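Local coordinates for protein Endonuclease/exonuclease/phosphatase (Beutenbergia cavernae DSM 12333, PDB 4RUW) that belongs to the endonuclease/exonuclease/phosphatase family, pairing a DNase I-like domain with an Ig-like domain, and carries a bound zinc ion, at residues V74-P78 and H107-P111. Residue numbers count along the deposited sequence, not the author numbering.
With ZN (zinc ion), chain B.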
loop_
_atom_site.group_PDB
_atom_site.type_symbol
_atom_site.label_atom_id
_atom_site.label_comp_id
_atom_site.label_asym_id
_atom_site.label_seq_id
_atom_site.Cartn_x
_atom_site.Cartn_y
_atom_site.Cartn_z
ATOM N N VAL A 74 -21.589 -4.274 18.716
ATOM C CA VAL A 74 -20.693 -4.651 19.801
ATOM C C VAL A 74 -19.286 -4.199 19.458
ATOM O O VAL A 74 -18.780 -4.500 18.381
ATOM C CB VAL A 74 -20.689 -6.176 20.032
ATOM C CG1 VAL A 74 -19.684 -6.551 21.109
ATOM C CG2 VAL A 74 -22.084 -6.665 20.396
ATOM N N VAL A 75 -18.663 -3.458 20.362
ATOM C CA VAL A 75 -17.292 -3.009 20.166
ATOM C C VAL A 75 -16.357 -4.061 20.760
ATOM O O VAL A 75 -16.419 -4.334 21.961
ATOM C CB VAL A 75 -17.058 -1.645 20.827
ATOM C CG1 VAL A 75 -15.657 -1.153 20.538
ATOM C CG2 VAL A 75 -18.099 -0.633 20.338
ATOM N N ASP A 76 -15.494 -4.647 19.933
ATOM C CA ASP A 76 -14.799 -5.880 20.305
ATOM C C ASP A 76 -13.291 -5.808 20.023
ATOM O O ASP A 76 -12.751 -6.524 19.167
ATOM C CB ASP A 76 -15.440 -7.051 19.550
ATOM C CG ASP A 76 -15.066 -8.420 20.118
ATOM O OD1 ASP A 76 -14.139 -8.537 20.940
ATOM O OD2 ASP A 76 -15.712 -9.411 19.719
ATOM N N GLU A 77 -12.605 -4.939 20.753
ATOM C CA GLU A 77 -11.158 -4.863 20.633
ATOM C C GLU A 77 -10.425 -6.203 20.849
ATOM O O GLU A 77 -9.419 -6.452 20.195
ATOM C CB GLU A 77 -10.584 -3.783 21.548
ATOM C CG GLU A 77 -10.983 -2.359 21.175
ATOM C CD GLU A 77 -12.225 -1.863 21.880
ATOM O OE1 GLU A 77 -12.942 -2.688 22.480
ATOM O OE2 GLU A 77 -12.485 -0.639 21.829
ATOM N N PRO A 78 -10.906 -7.069 21.767
ATOM C CA PRO A 78 -10.163 -8.331 21.942
ATOM C C PRO A 78 -10.085 -9.188 20.689
ATOM O O PRO A 78 -9.099 -9.871 20.463
ATOM C CB PRO A 78 -10.960 -9.059 23.032
ATOM C CG PRO A 78 -11.521 -7.954 23.844
ATOM C CD PRO A 78 -11.896 -6.883 22.847
ATOM N N HIS A 107 -17.190 4.772 21.140
ATOM C CA HIS A 107 -16.311 3.609 21.072
ATOM C C HIS A 107 -15.273 3.609 22.188
ATOM O O HIS A 107 -14.439 2.706 22.272
ATOM C CB HIS A 107 -15.584 3.582 19.723
ATOM C CG HIS A 107 -16.494 3.357 18.556
ATOM N ND1 HIS A 107 -16.991 4.392 17.786
ATOM C CD2 HIS A 107 -17.015 2.219 18.038
ATOM C CE1 HIS A 107 -17.775 3.894 16.842
ATOM N NE2 HIS A 107 -17.814 2.578 16.983
ATOM N N GLY A 108 -15.308 4.635 23.033
ATOM C CA GLY A 108 -14.331 4.785 24.094
ATOM C C GLY A 108 -12.929 5.037 23.568
ATOM O O GLY A 108 -12.748 5.463 22.428
ATOM N N ASP A 109 -11.932 4.771 24.402
ATOM C CA ASP A 109 -10.533 5.015 24.066
ATOM C C ASP A 109 -9.936 3.750 23.446
ATOM O O ASP A 109 -9.285 2.947 24.123
ATOM C CB ASP A 109 -9.764 5.413 25.332
ATOM C CG ASP A 109 -8.373 5.963 25.046
ATOM O OD1 ASP A 109 -7.805 5.678 23.970
ATOM O OD2 ASP A 109 -7.837 6.667 25.928
ATOM N N GLN A 110 -10.148 3.565 22.148
ATOM C CA GLN A 110 -9.689 2.327 21.517
ATOM C C GLN A 110 -8.167 2.150 21.494
ATOM O O GLN A 110 -7.691 1.036 21.690
ATOM C CB GLN A 110 -10.305 2.139 20.128
ATOM C CG GLN A 110 -11.819 2.229 20.146
ATOM C CD GLN A 110 -12.437 1.662 18.895
ATOM O OE1 GLN A 110 -12.233 2.178 17.795
ATOM N NE2 GLN A 110 -13.201 0.589 19.053
ATOM N N PRO A 111 -7.395 3.232 21.263
ATOM C CA PRO A 111 -5.942 3.017 21.309
ATOM C C PRO A 111 -5.477 2.509 22.678
ATOM O O PRO A 111 -4.626 1.622 22.740
ATOM C CB PRO A 111 -5.373 4.413 21.020
ATOM C CG PRO A 111 -6.433 5.081 20.220
ATOM C CD PRO A 111 -7.722 4.594 20.799
HETATM ZN ZN ZN B . -16.451 6.371 17.696
HETATM O O HOH W 1 -12.517 1.326 23.615
#
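Val75 packs its side chain against the imidazole of His107 and the amide end of Gln110. Its CG2 lies 3.8 Å from His107 CD2, and its CG1 lies 3.4 Å from Gln110 NE2. The approach to the ring is oblique. Both contacts are van der Waals.

The polar part of the contact centres on Glu77. Gln110 NE2 donates a hydrogen bond to Glu77 OE2 at 3.1 Å. The same carboxylate oxygen accepts a hydrogen bond from a water, 2.7 Å from Glu77 OE2. That water also donates to the backbone His107 O at 2.7 Å. Glu77 OE2 and His107 O, 3.9 Å apart, are both acceptors, so the water, donating to each, is what links them. Gln110 also bonds outside the pair: NE2 donates to Thr65 O, and OE1 accepts from His98 N.

Each segment runs from a loop into the first turn of a helix, 77-87 or 110-118. Asp76 and Asp109 are the N-caps, and each is followed two residues later by a proline. Their OD1 atoms accept from Arg79 N and Ala112 N. The contact thus joins the starts of two helices in the DNase I-like domain.

His107 ND1 binds zinc at 2.0 Å. His98, Asp100 and His137 complete the site. Val75 touches the CD2 side of the ring, so it leaves the metal-binding nitrogen clear. The chemistry therefore divides in two: an apolar contact borders a zinc ligand, while the buried Glu77 carboxylate of helix 77-87 is tied by the Gln110 amide to the start of helix 110-118, and by one water to the backbone of the zinc ligand.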